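Local coordinates for protein NalP translocator (Neisseria meningitidis, PDB 1UYN) that inserts in the outer membrane as the beta-barrel translocator domain of an autotransporter, forming a hydrophilic pore through which the protease passenger reaches the cell surface, at residues S149-V163 and V175-F189. Residues are numbered along the deposited sequence; the frame is centred on the assembly and turned at random.
Sequences SVNGTLMQLGALGGV and VEGGLRYDLLKQDAF
Gln156 and Asp182 sit opposite each other as a non-hydrogen-bonded pair in the hairpin of strands 145-163 and 172-192, two neighbouring staves of the twelve-stranded antiparallel barrel. Both side chains point into the lumen, where helix 12-34 lies, and Gln156 runs side by side with both Asp182 and Arg180. Its CB stands on the lumenal face, 4.1 Å from Tyr181 O. CG swings away from the carbonyl carbon and sits beside the backbone N (chi1 -57°), a turn that lays the extended chain alongside Arg180, whose CD is 4.1 Å from Gln156 CG. At the tip the amide divides its work: OE1 is hydrogen-bonded to Ser128 of the neighbouring strand, while NE2 lies over one face of the Arg180 guanidinium, its plane turned 42° from the amide. NE2 also gives a hydrogen bond to Gln25 O of the helix and another to a water at 2.8 Å, which in turn reaches Asp182 OD2 weakly.

Arg180 NH1 lies 2.9 Å from Asp182 OD2, on the syn lone pair of that oxygen and close to the guanidinium plane; this salt bridge and the one from NH2 to Glu233 together probably fix the rotation of the guanidinium. OD2 is shared with Arg239.

Farther along the lumenal face, Leu160 CD1 lies 3.8 Å from Glu176 CD, whose OE1 goes to Lys124 and Tyr122. The other face carries Leu157, Ala159, Leu179, Val163 and Val175, consistent with contact to lipid; Val163 CG2 packs on Val175 CB at 3.8 Å. Between the faces runs an unbroken backbone ladder from Thr153 with Lys185 to Val163 with Val175. The chemistry is that of a transmembrane hairpin: largely apolar outside across the membrane-spanning part, and inside a network of paired charges on the wall, probably stabilising one another, with the Gln156 amide joining it to the helix.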
loop_
_atom_site.group_PDB
_atom_site.type_symbol
_atom_site.label_atom_id
_atom_site.label_comp_id
_atom_site.label_asym_id
_atom_site.label_seq_id
_atom_site.Cartn_x
_atom_site.Cartn_y
_atom_site.Cartn_z
ATOM N N SER A 149 9.548 13.516 -16.344
ATOM C CA SER A 149 9.933 12.236 -15.766
ATOM C C SER A 149 10.651 12.481 -14.458
ATOM O O SER A 149 11.601 13.271 -14.371
ATOM C CB SER A 149 10.805 11.432 -16.763
ATOM O OG SER A 149 10.518 10.035 -16.639
ATOM N N VAL A 150 10.179 11.837 -13.410
ATOM C CA VAL A 150 10.780 12.091 -12.088
ATOM C C VAL A 150 10.923 10.809 -11.327
ATOM O O VAL A 150 10.062 9.942 -11.407
ATOM C CB VAL A 150 9.999 13.162 -11.251
ATOM C CG1 VAL A 150 8.619 12.727 -10.984
ATOM C CG2 VAL A 150 10.708 13.467 -9.940
ATOM N N ASN A 151 12.030 10.701 -10.618
ATOM C CA ASN A 151 12.281 9.574 -9.788
ATOM C C ASN A 151 12.170 9.958 -8.371
ATOM O O ASN A 151 12.435 11.074 -8.013
ATOM C CB ASN A 151 13.654 8.975 -10.058
ATOM C CG ASN A 151 13.880 8.686 -11.525
ATOM O OD1 ASN A 151 14.850 9.193 -12.113
ATOM N ND2 ASN A 151 13.007 7.887 -12.128
ATOM N N GLY A 152 11.755 9.016 -7.553
ATOM C CA GLY A 152 11.803 9.194 -6.125
ATOM C C GLY A 152 12.102 7.889 -5.395
ATOM O O GLY A 152 12.287 6.839 -5.977
ATOM N N THR A 153 12.205 8.025 -4.086
ATOM C CA THR A 153 12.365 6.941 -3.154
ATOM C C THR A 153 11.325 7.155 -2.116
ATOM O O THR A 153 11.071 8.282 -1.707
ATOM C CB THR A 153 13.698 7.028 -2.511
ATOM O OG1 THR A 153 14.678 7.054 -3.542
ATOM C CG2 THR A 153 14.025 5.734 -1.764
ATOM N N LEU A 154 10.689 6.073 -1.724
ATOM C CA LEU A 154 9.761 6.075 -0.616
ATOM C C LEU A 154 10.143 5.008 0.377
ATOM O O LEU A 154 10.297 3.847 0.011
ATOM C CB LEU A 154 8.379 5.797 -1.147
ATOM C CG LEU A 154 7.291 5.641 -0.125
ATOM C CD1 LEU A 154 7.149 6.931 0.748
ATOM C CD2 LEU A 154 6.041 5.299 -0.902
ATOM N N MET A 155 10.289 5.376 1.638
ATOM C CA MET A 155 10.515 4.381 2.677
ATOM C C MET A 155 9.395 4.349 3.657
ATOM O O MET A 155 8.844 5.356 3.979
ATOM C CB MET A 155 11.786 4.670 3.422
ATOM C CG MET A 155 12.967 4.383 2.525
ATOM S SD MET A 155 14.543 4.834 3.267
ATOM C CE MET A 155 14.133 4.400 5.281
ATOM N N GLN A 156 9.064 3.190 4.150
ATOM C CA GLN A 156 8.082 3.135 5.205
ATOM C C GLN A 156 8.701 2.394 6.375
ATOM O O GLN A 156 9.507 1.447 6.197
ATOM C CB GLN A 156 6.809 2.426 4.733
ATOM C CG GLN A 156 6.156 3.030 3.506
ATOM C CD GLN A 156 5.242 2.038 2.878
ATOM O OE1 GLN A 156 5.639 0.891 2.656
ATOM N NE2 GLN A 156 4.026 2.447 2.577
ATOM N N LEU A 157 8.349 2.874 7.566
ATOM C CA LEU A 157 8.613 2.187 8.819
ATOM C C LEU A 157 7.325 2.077 9.636
ATOM O O LEU A 157 6.571 3.042 9.777
ATOM C CB LEU A 157 9.642 2.959 9.625
ATOM C CG LEU A 157 11.044 2.375 9.551
ATOM C CD1 LEU A 157 12.012 3.381 10.144
ATOM C CD2 LEU A 157 11.089 1.058 10.380
ATOM N N GLY A 158 7.100 0.908 10.202
ATOM C CA GLY A 158 5.838 0.604 10.826
ATOM C C GLY A 158 6.039 -0.106 12.149
ATOM O O GLY A 158 6.939 -0.951 12.302
ATOM N N ALA A 159 5.181 0.232 13.098
ATOM C CA ALA A 159 5.159 -0.437 14.349
ATOM C C ALA A 159 3.701 -0.663 14.658
ATOM O O ALA A 159 2.941 0.250 14.661
ATOM C CB ALA A 159 5.832 0.404 15.411
ATOM N N LEU A 160 3.309 -1.903 14.858
ATOM C CA LEU A 160 1.955 -2.212 15.221
ATOM C C LEU A 160 1.953 -3.150 16.428
ATOM O O LEU A 160 2.824 -3.994 16.559
ATOM C CB LEU A 160 1.237 -2.879 14.056
ATOM C CG LEU A 160 1.067 -2.123 12.742
ATOM C CD1 LEU A 160 0.433 -3.033 11.694
ATOM C CD2 LEU A 160 0.219 -0.856 12.907
ATOM N N GLY A 161 0.990 -2.983 17.307
ATOM C CA GLY A 161 0.706 -3.972 18.321
ATOM C C GLY A 161 -0.664 -4.559 18.052
ATOM O O GLY A 161 -1.559 -3.836 17.607
ATOM N N GLY A 162 -0.822 -5.865 18.278
ATOM C CA GLY A 162 -2.135 -6.490 18.253
ATOM C C GLY A 162 -2.476 -7.417 19.402
ATOM O O GLY A 162 -1.635 -8.120 19.860
ATOM N N VAL A 163 -3.717 -7.366 19.870
ATOM C CA VAL A 163 -4.295 -8.354 20.804
ATOM C C VAL A 163 -5.249 -9.282 20.049
ATOM O O VAL A 163 -5.733 -8.940 18.974
ATOM C CB VAL A 163 -5.148 -7.719 21.867
ATOM C CG1 VAL A 163 -4.434 -6.518 22.569
ATOM C CG2 VAL A 163 -6.478 -7.289 21.259
ATOM N N VAL A 175 -7.533 -7.046 17.356
ATOM C CA VAL A 175 -7.415 -5.585 17.317
ATOM C C VAL A 175 -5.969 -5.210 17.086
ATOM O O VAL A 175 -5.062 -5.761 17.667
ATOM C CB VAL A 175 -7.880 -4.942 18.607
ATOM C CG1 VAL A 175 -7.792 -3.448 18.531
ATOM C CG2 VAL A 175 -9.330 -5.371 18.926
ATOM N N GLU A 176 -5.766 -4.247 16.226
ATOM C CA GLU A 176 -4.447 -3.942 15.744
ATOM C C GLU A 176 -4.318 -2.457 15.488
ATOM O O GLU A 176 -5.228 -1.831 14.981
ATOM C CB GLU A 176 -4.156 -4.736 14.478
ATOM C CG GLU A 176 -2.726 -4.525 14.053
ATOM C CD GLU A 176 -2.348 -5.315 12.839
ATOM O OE1 GLU A 176 -2.060 -6.523 12.983
ATOM O OE2 GLU A 176 -2.310 -4.703 11.762
ATOM N N GLY A 177 -3.168 -1.906 15.844
ATOM C CA GLY A 177 -2.969 -0.467 15.872
ATOM C C GLY A 177 -1.511 -0.037 15.965
ATOM O O GLY A 177 -0.672 -0.666 16.620
ATOM N N GLY A 178 -1.195 1.073 15.304
ATOM C CA GLY A 178 0.141 1.624 15.402
ATOM C C GLY A 178 0.410 2.835 14.551
ATOM O O GLY A 178 -0.428 3.682 14.381
ATOM N N LEU A 179 1.642 2.929 14.071
ATOM C CA LEU A 179 2.046 4.038 13.291
ATOM C C LEU A 179 2.781 3.536 12.066
ATOM O O LEU A 179 3.333 2.460 12.081
ATOM C CB LEU A 179 2.946 4.918 14.136
ATOM C CG LEU A 179 2.396 5.413 15.463
ATOM C CD1 LEU A 179 3.557 5.983 16.227
ATOM C CD2 LEU A 179 1.278 6.448 15.314
ATOM N N ARG A 180 2.770 4.329 10.998
ATOM C CA ARG A 180 3.621 4.094 9.837
ATOM C C ARG A 180 4.227 5.445 9.496
ATOM O O ARG A 180 3.525 6.406 9.425
ATOM C CB ARG A 180 2.798 3.587 8.671
ATOM C CG ARG A 180 3.642 3.150 7.459
ATOM C CD ARG A 180 3.114 3.687 6.123
ATOM N NE ARG A 180 1.747 3.287 5.902
ATOM C CZ ARG A 180 0.834 3.992 5.254
ATOM N NH1 ARG A 180 1.091 5.191 4.757
ATOM N NH2 ARG A 180 -0.389 3.480 5.129
ATOM N N TYR A 181 5.529 5.513 9.318
ATOM C CA TYR A 181 6.185 6.730 8.900
ATOM C C TYR A 181 6.604 6.584 7.448
ATOM O O TYR A 181 7.324 5.659 7.139
ATOM C CB TYR A 181 7.433 6.950 9.745
ATOM C CG TYR A 181 8.084 8.304 9.538
ATOM C CD1 TYR A 181 7.429 9.451 9.919
ATOM C CD2 TYR A 181 9.361 8.422 8.985
ATOM C CE1 TYR A 181 7.998 10.707 9.738
ATOM C CE2 TYR A 181 9.963 9.664 8.813
ATOM C CZ TYR A 181 9.257 10.814 9.197
ATOM O OH TYR A 181 9.784 12.090 9.067
ATOM N N ASP A 182 6.145 7.483 6.571
ATOM C CA ASP A 182 6.518 7.479 5.161
ATOM C C ASP A 182 7.491 8.567 4.931
ATOM O O ASP A 182 7.163 9.727 5.145
ATOM C CB ASP A 182 5.329 7.802 4.266
ATOM C CG ASP A 182 4.257 6.784 4.332
ATOM O OD1 ASP A 182 4.523 5.639 4.774
ATOM O OD2 ASP A 182 3.100 7.070 3.967
ATOM N N LEU A 183 8.667 8.210 4.453
ATOM C CA LEU A 183 9.691 9.178 4.075
ATOM C C LEU A 183 9.820 9.147 2.562
ATOM O O LEU A 183 10.208 8.147 1.992
ATOM C CB LEU A 183 11.012 8.785 4.704
ATOM C CG LEU A 183 12.182 9.743 4.578
ATOM C CD1 LEU A 183 11.851 11.165 5.096
ATOM C CD2 LEU A 183 13.318 9.174 5.343
ATOM N N LEU A 184 9.510 10.252 1.903
ATOM C CA LEU A 184 9.560 10.307 0.445
ATOM C C LEU A 184 10.670 11.274 0.110
ATOM O O LEU A 184 10.629 12.393 0.560
ATOM C CB LEU A 184 8.243 10.820 -0.124
ATOM C CG LEU A 184 8.258 10.853 -1.665
ATOM C CD1 LEU A 184 7.215 9.934 -2.235
ATOM C CD2 LEU A 184 8.025 12.252 -2.160
ATOM N N LYS A 185 11.673 10.831 -0.630
ATOM C CA LYS A 185 12.633 11.753 -1.223
ATOM C C LYS A 185 12.361 11.706 -2.741
ATOM O O LYS A 185 12.402 10.632 -3.352
ATOM C CB LYS A 185 14.076 11.358 -0.873
ATOM C CG LYS A 185 14.381 10.982 0.640
ATOM C CD LYS A 185 15.414 11.940 1.314
ATOM C CE LYS A 185 16.530 11.280 2.224
ATOM N NZ LYS A 185 16.717 9.805 2.000
ATOM N N GLN A 186 12.007 12.824 -3.347
ATOM C CA GLN A 186 11.814 12.888 -4.788
ATOM C C GLN A 186 12.840 13.829 -5.424
ATOM O O GLN A 186 12.999 14.949 -4.948
ATOM C CB GLN A 186 10.416 13.388 -5.096
ATOM C CG GLN A 186 10.034 13.385 -6.565
ATOM C CD GLN A 186 8.542 13.689 -6.770
ATOM O OE1 GLN A 186 7.662 12.801 -6.553
ATOM N NE2 GLN A 186 8.243 14.951 -7.150
ATOM N N ASP A 187 13.493 13.372 -6.498
ATOM C CA ASP A 187 14.434 14.174 -7.279
ATOM C C ASP A 187 13.828 15.344 -8.032
ATOM O O ASP A 187 12.643 15.412 -8.337
ATOM C CB ASP A 187 15.149 13.320 -8.339
ATOM C CG ASP A 187 15.958 12.156 -7.748
ATOM O OD1 ASP A 187 16.019 12.064 -6.494
ATOM O OD2 ASP A 187 16.559 11.302 -8.473
ATOM N N ALA A 188 14.715 16.267 -8.358
ATOM C CA ALA A 188 14.441 17.326 -9.310
ATOM C C ALA A 188 14.121 16.742 -10.684
ATOM O O ALA A 188 14.527 15.648 -11.003
ATOM C CB ALA A 188 15.627 18.223 -9.420
ATOM N N PHE A 189 13.349 17.479 -11.468
ATOM C CA PHE A 189 13.046 17.087 -12.826
ATOM C C PHE A 189 12.757 18.322 -13.649
ATOM O O PHE A 189 12.646 19.427 -13.132
ATOM C CB PHE A 189 11.835 16.167 -12.861
ATOM C CG PHE A 189 10.567 16.835 -12.421
ATOM C CD1 PHE A 189 10.306 17.028 -11.077
ATOM C CD2 PHE A 189 9.659 17.300 -13.351
ATOM C CE1 PHE A 189 9.161 17.657 -10.670
ATOM C CE2 PHE A 189 8.520 17.930 -12.952
ATOM C CZ PHE A 189 8.267 18.113 -11.594
HETATM O O HOH W 1 16.220 11.289 -10.984
HETATM O O HOH W 2 14.201 12.681 -11.895
HETATM O O HOH W 3 3.231 5.073 1.989
#